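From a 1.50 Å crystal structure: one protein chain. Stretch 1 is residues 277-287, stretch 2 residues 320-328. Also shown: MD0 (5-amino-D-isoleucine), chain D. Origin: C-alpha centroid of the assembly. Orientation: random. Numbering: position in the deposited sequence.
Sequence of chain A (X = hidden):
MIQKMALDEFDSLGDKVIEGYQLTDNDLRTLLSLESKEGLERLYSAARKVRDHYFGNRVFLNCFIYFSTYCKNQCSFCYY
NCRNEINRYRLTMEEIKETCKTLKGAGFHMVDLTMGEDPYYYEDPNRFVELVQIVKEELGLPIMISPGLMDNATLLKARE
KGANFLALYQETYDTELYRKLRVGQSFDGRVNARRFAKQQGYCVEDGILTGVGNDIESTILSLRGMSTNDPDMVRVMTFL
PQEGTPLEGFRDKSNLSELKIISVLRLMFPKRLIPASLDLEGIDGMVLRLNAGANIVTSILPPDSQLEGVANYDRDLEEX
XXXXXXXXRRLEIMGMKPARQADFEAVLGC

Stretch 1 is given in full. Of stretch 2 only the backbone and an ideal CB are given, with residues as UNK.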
# COMPACT_ATOMS: atom_id res chain seq x y z
N SER A 277 0.87 4.00 -5.77
CA SER A 277 0.11 4.89 -4.88
C SER A 277 0.07 6.33 -5.35
O SER A 277 1.11 6.92 -5.64
CB SER A 277 0.72 4.86 -3.46
OG SER A 277 0.04 5.81 -2.62
N LEU A 278 -1.13 6.92 -5.38
CA LEU A 278 -1.26 8.36 -5.73
C LEU A 278 -0.81 9.25 -4.54
O LEU A 278 -0.65 10.45 -4.69
CB LEU A 278 -2.72 8.66 -5.97
CG LEU A 278 -3.44 7.97 -7.13
CD1 LEU A 278 -4.79 8.63 -7.44
CD2 LEU A 278 -2.62 7.89 -8.38
N ASP A 279 -0.64 8.64 -3.35
CA ASP A 279 -0.39 9.44 -2.15
C ASP A 279 1.01 10.11 -2.14
O ASP A 279 1.24 11.07 -1.39
CB ASP A 279 -0.49 8.50 -0.92
CG ASP A 279 -0.92 9.17 0.36
OD1 ASP A 279 -1.52 10.27 0.38
OD2 ASP A 279 -0.73 8.47 1.40
N LEU A 280 1.91 9.60 -2.98
CA LEU A 280 3.30 10.05 -2.92
C LEU A 280 3.65 11.15 -3.96
O LEU A 280 4.41 12.07 -3.65
CB LEU A 280 4.21 8.86 -3.22
CG LEU A 280 3.79 7.77 -2.18
CD1 LEU A 280 4.02 6.38 -2.67
CD2 LEU A 280 4.28 8.16 -0.78
N GLU A 281 3.06 11.07 -5.16
CA GLU A 281 3.40 11.95 -6.29
C GLU A 281 2.18 12.14 -7.22
O GLU A 281 2.28 12.66 -8.35
CB GLU A 281 4.64 11.39 -7.05
CG GLU A 281 6.01 11.70 -6.44
CD GLU A 281 7.18 11.37 -7.40
OE1 GLU A 281 7.27 10.24 -7.99
OE2 GLU A 281 8.03 12.27 -7.59
N GLY A 282 0.99 11.69 -6.76
CA GLY A 282 -0.25 11.84 -7.55
C GLY A 282 -0.25 11.04 -8.85
O GLY A 282 0.45 10.07 -9.00
N ILE A 283 -1.14 11.49 -9.75
CA ILE A 283 -1.33 10.83 -11.03
C ILE A 283 -0.04 10.84 -11.88
O ILE A 283 0.29 9.84 -12.50
CB ILE A 283 -2.62 11.34 -11.72
CG1 ILE A 283 -3.82 10.84 -10.87
CG2 ILE A 283 -2.71 10.69 -13.11
CD1 ILE A 283 -5.21 11.41 -11.15
N ASP A 284 0.72 11.93 -11.86
CA ASP A 284 1.98 11.88 -12.64
C ASP A 284 2.91 10.79 -12.07
O ASP A 284 3.60 10.04 -12.80
CB ASP A 284 2.72 13.23 -12.58
CG ASP A 284 1.95 14.39 -13.24
OD1 ASP A 284 1.07 14.13 -14.13
OD2 ASP A 284 2.25 15.57 -12.92
N GLY A 285 2.94 10.70 -10.74
CA GLY A 285 3.77 9.70 -10.08
C GLY A 285 3.26 8.29 -10.39
O GLY A 285 4.03 7.32 -10.46
N MET A 286 1.95 8.16 -10.54
CA MET A 286 1.33 6.85 -10.90
C MET A 286 1.89 6.34 -12.22
O MET A 286 2.17 5.11 -12.36
CB MET A 286 -0.20 7.01 -10.99
CG MET A 286 -0.93 5.69 -11.37
SD MET A 286 -2.55 6.11 -12.08
CE MET A 286 -2.09 6.76 -13.72
N VAL A 287 2.03 7.24 -13.21
CA VAL A 287 2.56 6.85 -14.49
C VAL A 287 3.97 6.24 -14.32
O VAL A 287 4.24 5.14 -14.85
CB VAL A 287 2.61 8.06 -15.44
CG1 VAL A 287 3.19 7.65 -16.80
CG2 VAL A 287 1.17 8.56 -15.63
N UNK A 320 -6.93 18.84 -5.39
CA UNK A 320 -6.30 17.55 -5.46
C UNK A 320 -6.91 16.84 -6.70
O UNK A 320 -8.04 17.18 -7.08
CB UNK A 320 -6.51 16.76 -4.17
N UNK A 321 -6.19 15.89 -7.30
CA UNK A 321 -6.58 15.16 -8.51
C UNK A 321 -6.29 13.69 -8.09
O UNK A 321 -5.23 13.12 -8.28
CB UNK A 321 -5.82 15.61 -9.76
N UNK A 322 -7.31 13.09 -7.50
CA UNK A 322 -7.24 11.78 -6.84
C UNK A 322 -8.44 10.91 -7.28
O UNK A 322 -8.60 9.84 -6.69
CB UNK A 322 -7.22 11.95 -5.32
N UNK A 323 -9.22 11.26 -8.30
CA UNK A 323 -10.49 10.51 -8.50
C UNK A 323 -10.27 9.46 -9.58
O UNK A 323 -9.37 9.55 -10.43
CB UNK A 323 -11.64 11.44 -8.89
N UNK A 324 -11.08 8.43 -9.51
CA UNK A 324 -11.01 7.32 -10.46
C UNK A 324 -11.13 7.75 -11.94
O UNK A 324 -10.44 7.19 -12.77
CB UNK A 324 -12.12 6.32 -10.13
N UNK A 325 -11.99 8.71 -12.23
CA UNK A 325 -12.17 9.08 -13.64
C UNK A 325 -10.82 9.69 -14.19
O UNK A 325 -10.43 9.42 -15.36
CB UNK A 325 -13.32 10.07 -13.78
N UNK A 326 -10.07 10.46 -13.35
CA UNK A 326 -8.79 11.03 -13.83
C UNK A 326 -7.76 9.93 -13.95
O UNK A 326 -6.92 9.97 -14.85
CB UNK A 326 -8.28 12.13 -12.89
N UNK A 327 -7.75 8.99 -13.00
CA UNK A 327 -6.88 7.83 -13.13
C UNK A 327 -7.13 7.03 -14.41
O UNK A 327 -6.17 6.74 -15.15
CB UNK A 327 -7.06 6.92 -11.91
N UNK A 328 -8.41 6.74 -14.73
CA UNK A 328 -8.69 5.90 -15.89
C UNK A 328 -8.32 6.67 -17.17
O UNK A 328 -7.84 6.05 -18.13
CB UNK A 328 -10.16 5.48 -15.91
C MD0 D . -2.08 4.12 -0.18
N MD0 D . -2.76 6.11 1.03
O MD0 D . -2.46 3.08 -0.76
CA MD0 D . -2.89 4.66 0.95
CB MD0 D . -2.44 4.01 2.30
CD MD0 D . -2.89 1.82 3.61
NE MD0 D . -3.26 0.42 3.44
CG MD0 D . -2.79 2.49 2.24
CG2 MD0 D . -0.94 4.18 2.62
OXT MD0 D . -1.05 4.73 -0.50

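Position 320 is in loop, with phi/psi of -97/155°. Nothing of stretch 1 lies within 5.5 Å of its ideal CB, so stretch 1 sets little limit and many side chains would suit. The residue is Arg320. It makes no contact with stretch 1 and is hydrogen-bonded elsewhere in the structure.

Position 321 is in loop too, with phi/psi of -132/89°, and its CB points sideways. The ideal CB is 4.5 Å from Ile283 CD1. Its backbone O is 3.3 Å from Ile283 CD1, so the main chain itself packs on the isoleucine. A short or medium side chain would fit, polar or apolar. A polar end could approach the side chain of position 326. The residue is Asp321. Its chi1 is t, and OD1 comes to 3.5 Å from Ile283 CD1. A water also joins the two backbones: it accepts from Ile283 N at 2.8 Å and donates to Asp321 O at 2.7 Å. Ile283 N has no bond to the turn before it, at the kink of its helix, and the water takes that donor.

At position 322 the CB points away, yet the ideal CB is only 4.6 Å from Leu278 CD1. Stretch 1 offers a leucine side chain and, further off, the carboxylate of Asp279. A short side chain would leave that charge unreached. A long one could turn back along the leucine, and a basic end would suit the acid; arginine suits best, and lysine would reach only if almost fully extended. The residue is Arg322. Its CD is 4.3 Å from Leu278 CB. Its NH2 donates to Asp279 OD1 at 2.8 Å, with an angle of 166°, in a salt bridge. Leu278 O and Asp279 N lie over one face of the guanidinium. The other carboxylate oxygen, Asp279 OD2, accepts a weak bond from MD0 N at 3.1 Å, so the acid links the arginine to the ligand.

Position 323 comes right before the helix, with CB pointing away. Asp, Asn, Ser or Thr would suit an N-cap. The residue is Asp323. Asp323 OD1 accepts a capping bond from the backbone N of position 326 at 3.0 Å.

Positions 324 and 325 are helical and their CB atoms find nothing of stretch 1 within 5.5 Å. Most helix-compatible residues would do. They are Ile324 and Lys325.

Position 326 points toward stretch 1. Its ideal CB is already 3.6 Å from Ile283 CD1, so a small side chain such as Ala, Ser or Cys is the easy choice. The residue is Ser326, with its CB 3.6 Å from Ile283 CD1. Its OG is 3.0 Å from both Asp321 OD1 and Asp323 OD2.

Position 327 points sideways, near Met286 SD, Ile283 CD1 and Leu278 CD1. These atoms call for an apolar side chain; Val, Ile or Leu are candidates. The residue is Val327. CG1 lies 3.8 Å from Met286 SD. CG2 lies 3.8 Å from Leu278 CD1 and 4.1 Å from Ile283 CD1.

Position 328 points away and is free of stretch 1. The residue is Val328.

Stretch 2, residues 320-328: RDRDIKSVV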
# COMPACT_ATOMS: atom_id res chain seq x y z
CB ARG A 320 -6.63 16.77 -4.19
CG ARG A 320 -6.03 17.39 -2.94
CD ARG A 320 -6.20 16.34 -1.82
NE ARG A 320 -7.62 16.08 -1.53
CZ ARG A 320 -8.07 15.23 -0.61
NH1 ARG A 320 -7.21 14.56 0.12
NH2 ARG A 320 -9.39 15.07 -0.42
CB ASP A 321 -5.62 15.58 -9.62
CG ASP A 321 -5.94 14.98 -10.97
OD1 ASP A 321 -7.03 14.41 -11.10
OD2 ASP A 321 -5.08 15.10 -11.90
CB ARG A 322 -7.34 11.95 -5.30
CG ARG A 322 -6.20 12.71 -4.63
CD ARG A 322 -5.23 11.65 -4.25
NE ARG A 322 -4.27 12.16 -3.25
CZ ARG A 322 -3.73 11.44 -2.26
NH1 ARG A 322 -4.01 10.13 -2.15
NH2 ARG A 322 -2.88 12.01 -1.42
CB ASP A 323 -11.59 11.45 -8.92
CG ASP A 323 -11.19 12.20 -10.13
OD1 ASP A 323 -11.64 11.72 -11.19
OD2 ASP A 323 -10.37 13.19 -10.01
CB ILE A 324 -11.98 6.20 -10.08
CG1 ILE A 324 -11.61 4.93 -10.81
CG2 ILE A 324 -13.41 6.63 -10.32
CD1 ILE A 324 -12.53 3.75 -10.39
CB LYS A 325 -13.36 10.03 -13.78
CG LYS A 325 -14.72 9.39 -13.52
CD LYS A 325 -15.74 10.52 -13.76
CE LYS A 325 -17.07 10.39 -13.04
NZ LYS A 325 -18.04 9.55 -13.79
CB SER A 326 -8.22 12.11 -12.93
OG SER A 326 -9.17 13.07 -12.72
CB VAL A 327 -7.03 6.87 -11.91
CG1 VAL A 327 -6.32 5.50 -12.13
CG2 VAL A 327 -6.44 7.49 -10.64
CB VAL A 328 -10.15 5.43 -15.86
CG1 VAL A 328 -10.51 4.76 -17.20
CG2 VAL A 328 -10.39 4.45 -14.72
O HOH W 1 -2.69 13.68 -8.91
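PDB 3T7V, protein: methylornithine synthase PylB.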